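Local atomic coordinates of probable glutathione S-transferase (Bordetella bronchiseptica RB50, PDB entry 3H1N), a protein that probably conjugates glutathione to electrophilic substrates. Residues 152-166 against 199-213. Numbering follows the deposited sequence.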
loop_
_atom_site.group_PDB
_atom_site.type_symbol
_atom_site.label_atom_id
_atom_site.label_comp_id
_atom_site.label_asym_id
_atom_site.label_seq_id
_atom_site.Cartn_x
_atom_site.Cartn_y
_atom_site.Cartn_z
ATOM N N PHE B 152 4.306 0.014 -18.856
ATOM C CA PHE B 152 3.914 1.077 -17.944
ATOM C C PHE B 152 3.317 2.223 -18.776
ATOM O O PHE B 152 2.243 2.752 -18.449
ATOM C CB PHE B 152 5.121 1.549 -17.125
ATOM C CG PHE B 152 4.809 2.657 -16.120
ATOM C CD1 PHE B 152 4.023 2.399 -14.998
ATOM C CD2 PHE B 152 5.330 3.937 -16.284
ATOM C CE1 PHE B 152 3.739 3.401 -14.062
ATOM C CE2 PHE B 152 5.063 4.957 -15.346
ATOM C CZ PHE B 152 4.267 4.694 -14.239
ATOM N N ARG B 153 3.985 2.567 -19.876
ATOM C CA ARG B 153 3.489 3.649 -20.758
ATOM C C ARG B 153 2.180 3.253 -21.430
ATOM O O ARG B 153 1.247 4.053 -21.469
ATOM C CB ARG B 153 4.487 4.026 -21.874
ATOM C CG ARG B 153 5.759 4.760 -21.453
ATOM C CD ARG B 153 6.605 5.203 -22.672
ATOM N NE ARG B 153 6.606 4.213 -23.764
ATOM C CZ ARG B 153 7.493 3.226 -23.911
ATOM N NH1 ARG B 153 7.377 2.385 -24.924
ATOM N NH2 ARG B 153 8.497 3.074 -23.056
ATOM N N GLU B 154 2.132 2.035 -21.967
ATOM C CA GLU B 154 1.038 1.581 -22.840
ATOM C C GLU B 154 -0.240 1.236 -22.075
ATOM O O GLU B 154 -1.341 1.585 -22.504
ATOM C CB GLU B 154 1.469 0.371 -23.697
ATOM C CG GLU B 154 2.478 0.679 -24.815
ATOM C CD GLU B 154 3.082 -0.587 -25.457
ATOM O OE1 GLU B 154 2.555 -1.703 -25.241
ATOM O OE2 GLU B 154 4.090 -0.468 -26.179
ATOM N N THR B 155 -0.112 0.528 -20.955
ATOM C CA THR B 155 -1.312 0.093 -20.251
ATOM C C THR B 155 -1.514 0.719 -18.870
ATOM O O THR B 155 -2.636 1.064 -18.509
ATOM C CB THR B 155 -1.400 -1.449 -20.142
ATOM O OG1 THR B 155 -0.456 -1.914 -19.179
ATOM C CG2 THR B 155 -1.119 -2.115 -21.477
ATOM N N ARG B 156 -0.441 0.867 -18.100
ATOM C CA ARG B 156 -0.567 1.223 -16.673
ATOM C C ARG B 156 -0.882 2.690 -16.455
ATOM O O ARG B 156 -1.856 3.036 -15.777
ATOM C CB ARG B 156 0.701 0.829 -15.898
ATOM C CG ARG B 156 1.051 -0.657 -15.995
ATOM C CD ARG B 156 -0.093 -1.559 -15.528
ATOM N NE ARG B 156 -0.322 -1.461 -14.085
ATOM C CZ ARG B 156 -1.416 -1.900 -13.465
ATOM N NH1 ARG B 156 -2.415 -2.432 -14.161
ATOM N NH2 ARG B 156 -1.536 -1.749 -12.154
HETATM N N MSE B 157 -0.066 3.553 -17.049
HETATM C CA MSE B 157 -0.261 4.997 -16.929
HETATM C C MSE B 157 -1.680 5.434 -17.339
HETATM O O MSE B 157 -2.347 6.136 -16.573
HETATM C CB MSE B 157 0.817 5.781 -17.698
HETATM C CG MSE B 157 2.158 5.820 -16.972
HETATM SE SE MSE B 157 3.582 6.685 -17.985
HETATM C CE MSE B 157 2.816 8.443 -18.179
ATOM N N PRO B 158 -2.159 5.004 -18.525
ATOM C CA PRO B 158 -3.542 5.400 -18.842
ATOM C C PRO B 158 -4.605 4.781 -17.916
ATOM O O PRO B 158 -5.631 5.415 -17.663
ATOM C CB PRO B 158 -3.754 4.924 -20.287
ATOM C CG PRO B 158 -2.464 4.493 -20.796
ATOM C CD PRO B 158 -1.439 4.473 -19.696
ATOM N N LYS B 159 -4.381 3.571 -17.419
ATOM C CA LYS B 159 -5.363 2.967 -16.522
ATOM C C LYS B 159 -5.530 3.763 -15.210
ATOM O O LYS B 159 -6.651 4.076 -14.804
ATOM C CB LYS B 159 -5.048 1.503 -16.206
ATOM C CG LYS B 159 -6.103 0.878 -15.321
ATOM C CD LYS B 159 -5.855 -0.604 -15.099
ATOM C CE LYS B 159 -7.066 -1.266 -14.453
ATOM N NZ LYS B 159 -6.857 -2.732 -14.388
ATOM N N PHE B 160 -4.417 4.044 -14.545
ATOM C CA PHE B 160 -4.420 4.894 -13.354
ATOM C C PHE B 160 -4.977 6.287 -13.633
ATOM O O PHE B 160 -5.779 6.787 -12.860
ATOM C CB PHE B 160 -3.011 5.028 -12.801
ATOM C CG PHE B 160 -2.544 3.826 -12.035
ATOM C CD1 PHE B 160 -3.057 3.558 -10.762
ATOM C CD2 PHE B 160 -1.573 2.990 -12.561
ATOM C CE1 PHE B 160 -2.613 2.488 -10.028
ATOM C CE2 PHE B 160 -1.126 1.873 -11.833
ATOM C CZ PHE B 160 -1.649 1.620 -10.572
HETATM N N MSE B 161 -4.546 6.920 -14.727
HETATM C CA MSE B 161 -4.985 8.283 -14.999
HETATM C C MSE B 161 -6.488 8.361 -15.281
HETATM O O MSE B 161 -7.179 9.258 -14.763
HETATM C CB MSE B 161 -4.143 8.930 -16.110
HETATM C CG MSE B 161 -2.720 9.236 -15.621
HETATM SE SE MSE B 161 -1.537 9.877 -17.001
HETATM C CE MSE B 161 -2.128 11.709 -17.049
ATOM N N GLN B 162 -6.990 7.424 -16.084
ATOM C CA GLN B 162 -8.434 7.313 -16.338
ATOM C C GLN B 162 -9.200 7.098 -15.038
ATOM O O GLN B 162 -10.267 7.679 -14.836
ATOM C CB GLN B 162 -8.751 6.173 -17.316
ATOM C CG GLN B 162 -10.194 6.202 -17.881
ATOM C CD GLN B 162 -10.454 7.400 -18.792
ATOM O OE1 GLN B 162 -10.716 8.508 -18.329
ATOM N NE2 GLN B 162 -10.381 7.174 -20.094
ATOM N N TYR B 163 -8.648 6.268 -14.158
ATOM C CA TYR B 163 -9.263 6.027 -12.855
ATOM C C TYR B 163 -9.418 7.327 -12.069
ATOM O O TYR B 163 -10.520 7.635 -11.598
ATOM C CB TYR B 163 -8.501 4.962 -12.049
ATOM C CG TYR B 163 -9.092 4.753 -10.678
ATOM C CD1 TYR B 163 -10.282 4.035 -10.514
ATOM C CD2 TYR B 163 -8.480 5.296 -9.547
ATOM C CE1 TYR B 163 -10.849 3.859 -9.254
ATOM C CE2 TYR B 163 -9.034 5.111 -8.278
ATOM C CZ TYR B 163 -10.209 4.379 -8.146
ATOM O OH TYR B 163 -10.754 4.224 -6.896
ATOM N N PHE B 164 -8.345 8.115 -11.977
ATOM C CA PHE B 164 -8.437 9.393 -11.281
ATOM C C PHE B 164 -9.368 10.379 -11.959
ATOM O O PHE B 164 -10.102 11.096 -11.274
ATOM C CB PHE B 164 -7.052 9.970 -10.954
ATOM C CG PHE B 164 -6.260 9.063 -10.043
ATOM C CD1 PHE B 164 -6.770 8.721 -8.790
ATOM C CD2 PHE B 164 -5.043 8.524 -10.447
ATOM C CE1 PHE B 164 -6.066 7.840 -7.938
ATOM C CE2 PHE B 164 -4.323 7.647 -9.589
ATOM C CZ PHE B 164 -4.841 7.319 -8.349
ATOM N N GLU B 165 -9.396 10.358 -13.290
ATOM C CA GLU B 165 -10.349 11.172 -14.037
ATOM C C GLU B 165 -11.807 10.875 -13.644
ATOM O O GLU B 165 -12.629 11.794 -13.529
ATOM C CB GLU B 165 -10.155 10.997 -15.547
ATOM C CG GLU B 165 -11.016 11.948 -16.409
ATOM C CD GLU B 165 -10.575 13.407 -16.330
ATOM O OE1 GLU B 165 -9.514 13.677 -15.740
ATOM O OE2 GLU B 165 -11.292 14.294 -16.857
ATOM N N GLN B 166 -12.116 9.597 -13.453
ATOM C CA GLN B 166 -13.466 9.173 -13.054
ATOM C C GLN B 166 -13.759 9.455 -11.587
ATOM O O GLN B 166 -14.858 9.882 -11.250
ATOM C CB GLN B 166 -13.723 7.690 -13.386
ATOM C CG GLN B 166 -13.576 7.333 -14.880
ATOM C CD GLN B 166 -14.152 8.394 -15.833
ATOM O OE1 GLN B 166 -13.410 9.054 -16.570
ATOM N NE2 GLN B 166 -15.467 8.550 -15.824
ATOM N N PHE B 199 8.233 11.047 -17.756
ATOM C CA PHE B 199 7.705 10.559 -19.032
ATOM C C PHE B 199 7.065 11.694 -19.786
ATOM O O PHE B 199 5.874 11.630 -20.091
ATOM C CB PHE B 199 6.681 9.434 -18.778
ATOM C CG PHE B 199 7.299 8.194 -18.229
ATOM C CD1 PHE B 199 7.844 7.244 -19.092
ATOM C CD2 PHE B 199 7.372 7.978 -16.849
ATOM C CE1 PHE B 199 8.443 6.094 -18.596
ATOM C CE2 PHE B 199 7.993 6.843 -16.349
ATOM C CZ PHE B 199 8.519 5.898 -17.223
ATOM N N PRO B 200 7.843 12.755 -20.072
ATOM C CA PRO B 200 7.275 13.950 -20.722
ATOM C C PRO B 200 6.668 13.675 -22.106
ATOM O O PRO B 200 5.610 14.232 -22.425
ATOM C CB PRO B 200 8.459 14.909 -20.793
ATOM C CG PRO B 200 9.655 14.034 -20.744
ATOM C CD PRO B 200 9.282 12.924 -19.801
ATOM N N ARG B 201 7.287 12.794 -22.891
ATOM C CA ARG B 201 6.748 12.441 -24.208
ATOM C C ARG B 201 5.423 11.693 -24.104
ATOM O O ARG B 201 4.472 12.043 -24.797
ATOM C CB ARG B 201 7.764 11.658 -25.061
ATOM C CG ARG B 201 8.924 12.523 -25.570
ATOM C CD ARG B 201 9.963 11.722 -26.362
ATOM N NE ARG B 201 9.373 11.021 -27.505
ATOM C CZ ARG B 201 9.662 9.766 -27.848
ATOM N NH1 ARG B 201 10.543 9.063 -27.142
ATOM N NH2 ARG B 201 9.069 9.210 -28.900
ATOM N N ARG B 202 5.348 10.683 -23.234
ATOM C CA ARG B 202 4.083 9.964 -23.040
ATOM C C ARG B 202 2.982 10.863 -22.467
ATOM O O ARG B 202 1.810 10.744 -22.848
ATOM C CB ARG B 202 4.260 8.702 -22.185
ATOM C CG ARG B 202 2.974 7.849 -22.009
ATOM C CD ARG B 202 2.437 7.329 -23.357
ATOM N NE ARG B 202 1.396 6.311 -23.184
ATOM C CZ ARG B 202 0.496 5.978 -24.111
ATOM N NH1 ARG B 202 0.465 6.600 -25.287
ATOM N NH2 ARG B 202 -0.394 5.027 -23.857
HETATM N N MSE B 203 3.363 11.787 -21.584
HETATM C CA MSE B 203 2.387 12.698 -20.982
HETATM C C MSE B 203 1.869 13.676 -22.035
HETATM O O MSE B 203 0.695 14.061 -22.011
HETATM C CB MSE B 203 2.976 13.437 -19.762
HETATM C CG MSE B 203 3.180 12.536 -18.531
HETATM SE SE MSE B 203 1.531 11.786 -17.801
HETATM C CE MSE B 203 1.046 13.305 -16.665
ATOM N N ARG B 204 2.739 14.065 -22.966
ATOM C CA ARG B 204 2.313 14.874 -24.104
ATOM C C ARG B 204 1.156 14.209 -24.871
ATOM O O ARG B 204 0.216 14.897 -25.281
ATOM C CB ARG B 204 3.492 15.182 -25.021
ATOM C CG ARG B 204 3.236 16.279 -26.009
ATOM C CD ARG B 204 4.496 17.130 -26.187
ATOM N NE ARG B 204 5.649 16.336 -26.629
ATOM C CZ ARG B 204 6.795 16.192 -25.959
ATOM N NH1 ARG B 204 6.994 16.793 -24.785
ATOM N NH2 ARG B 204 7.759 15.448 -26.482
ATOM N N THR B 205 1.216 12.887 -25.036
ATOM C CA THR B 205 0.133 12.126 -25.679
ATOM C C THR B 205 -1.135 12.076 -24.808
ATOM O O THR B 205 -2.259 12.230 -25.308
ATOM C CB THR B 205 0.574 10.677 -25.999
ATOM O OG1 THR B 205 1.701 10.705 -26.889
ATOM C CG2 THR B 205 -0.578 9.868 -26.647
ATOM N N LEU B 206 -0.943 11.884 -23.505
ATOM C CA LEU B 206 -2.031 11.484 -22.635
ATOM C C LEU B 206 -2.840 12.612 -22.008
ATOM O O LEU B 206 -4.036 12.447 -21.758
ATOM C CB LEU B 206 -1.510 10.558 -21.524
ATOM C CG LEU B 206 -0.912 9.184 -21.844
ATOM C CD1 LEU B 206 -0.522 8.537 -20.536
ATOM C CD2 LEU B 206 -1.877 8.273 -22.625
ATOM N N VAL B 207 -2.205 13.745 -21.717
ATOM C CA VAL B 207 -2.850 14.729 -20.817
ATOM C C VAL B 207 -4.211 15.276 -21.283
ATOM O O VAL B 207 -5.092 15.526 -20.451
ATOM C CB VAL B 207 -1.895 15.881 -20.362
ATOM C CG1 VAL B 207 -0.800 15.318 -19.437
ATOM C CG2 VAL B 207 -1.310 16.608 -21.553
ATOM N N HIS B 208 -4.396 15.406 -22.598
ATOM C CA HIS B 208 -5.665 15.904 -23.156
ATOM C C HIS B 208 -6.847 15.003 -22.793
ATOM O O HIS B 208 -7.991 15.456 -22.776
ATOM C CB HIS B 208 -5.585 16.047 -24.687
ATOM C CG HIS B 208 -5.841 14.764 -25.421
ATOM N ND1 HIS B 208 -4.908 13.752 -25.496
ATOM C CD2 HIS B 208 -6.937 14.316 -26.080
ATOM C CE1 HIS B 208 -5.409 12.744 -26.187
ATOM N NE2 HIS B 208 -6.637 13.058 -26.553
ATOM N N ARG B 209 -6.569 13.725 -22.543
ATOM C CA ARG B 209 -7.616 12.768 -22.211
ATOM C C ARG B 209 -8.263 13.053 -20.859
ATOM O O ARG B 209 -9.396 12.625 -20.607
ATOM C CB ARG B 209 -7.063 11.345 -22.149
ATOM C CG ARG B 209 -6.324 10.835 -23.378
ATOM C CD ARG B 209 -5.835 9.418 -23.060
ATOM N NE ARG B 209 -5.186 8.779 -24.205
ATOM C CZ ARG B 209 -4.765 7.516 -24.212
ATOM N NH1 ARG B 209 -4.916 6.744 -23.137
ATOM N NH2 ARG B 209 -4.189 7.020 -25.293
ATOM N N TYR B 210 -7.523 13.718 -19.975
ATOM C CA TYR B 210 -7.904 13.810 -18.561
ATOM C C TYR B 210 -8.038 15.262 -18.053
ATOM O O TYR B 210 -7.282 15.669 -17.156
ATOM C CB TYR B 210 -6.903 13.022 -17.695
ATOM C CG TYR B 210 -6.517 11.671 -18.290
ATOM C CD1 TYR B 210 -7.438 10.632 -18.360
ATOM C CD2 TYR B 210 -5.233 11.448 -18.801
ATOM C CE1 TYR B 210 -7.099 9.408 -18.927
ATOM C CE2 TYR B 210 -4.875 10.206 -19.365
ATOM C CZ TYR B 210 -5.821 9.199 -19.420
ATOM O OH TYR B 210 -5.499 7.974 -19.964
ATOM N N PRO B 211 -9.011 16.021 -18.594
ATOM C CA PRO B 211 -9.159 17.446 -18.231
ATOM C C PRO B 211 -9.424 17.681 -16.727
ATOM O O PRO B 211 -8.902 18.641 -16.166
ATOM C CB PRO B 211 -10.349 17.904 -19.083
ATOM C CG PRO B 211 -11.138 16.645 -19.316
ATOM C CD PRO B 211 -10.095 15.584 -19.496
ATOM N N ARG B 212 -10.211 16.820 -16.079
ATOM C CA ARG B 212 -10.471 16.988 -14.637
ATOM C C ARG B 212 -9.204 16.761 -13.814
ATOM O O ARG B 212 -8.900 17.549 -12.909
ATOM C CB ARG B 212 -11.612 16.098 -14.134
ATOM C CG ARG B 212 -12.976 16.386 -14.760
ATOM C CD ARG B 212 -14.095 15.672 -14.004
ATOM N NE ARG B 212 -14.138 14.254 -14.337
ATOM C CZ ARG B 212 -14.834 13.738 -15.350
ATOM N NH1 ARG B 212 -15.557 14.520 -16.140
ATOM N NH2 ARG B 212 -14.808 12.434 -15.576
ATOM N N LEU B 213 -8.457 15.711 -14.159
ATOM C CA LEU B 213 -7.174 15.421 -13.522
ATOM C C LEU B 213 -6.177 16.571 -13.685
ATOM O O LEU B 213 -5.493 16.943 -12.740
ATOM C CB LEU B 213 -6.567 14.125 -14.081
ATOM C CG LEU B 213 -5.180 13.700 -13.584
ATOM C CD1 LEU B 213 -5.186 13.453 -12.074
ATOM C CD2 LEU B 213 -4.732 12.437 -14.307
#
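Glu165 of helix 142-167 meets Arg212 and Leu213 at the start of helix 211-221. Its CG lies anti to the backbone N (chi1 -173°) and the chain then bends, bringing the carboxylate to the first backbone N-H groups of that helix. Glu165 OE1 accepts from Leu213 N at 2.8 Å. Glu165 OE2 accepts from Arg212 N at 2.9 Å, through its syn lone pair. The helix start probably stabilises the negative charge. Arg212 returns the grip: its NE (3.0 Å) and NH2 (3.1 Å) both donate to Glu165 O, which lies in the guanidinium plane.

At the other end, Arg202 sits as a knob among Arg153, Glu154, Met157 and Pro158. Arg202 NE donates to Arg153 O at 2.8 Å, from above the carbonyl plane. Its NH1 bonds Ala252 O at the C-terminus.

Met157, Met161 and Met203 are selenomethionines. In the middle, Met161 CB lies over one face of the Tyr210 ring, 3.7 Å from its centroid, a CH-pi contact. The Met161 and Met203 CE atoms meet at 3.6 Å. At the Arg202 end, Met157 SE lies over one face of the Phe199 ring, toward its rim, a Met-aromatic contact.

Segment 152-166 thus crosses helix 200-206 at -57° and, through Glu165, binds the first turn of helix 211-221, within the all-helical C-terminal domain of the glutathione S-transferase fold.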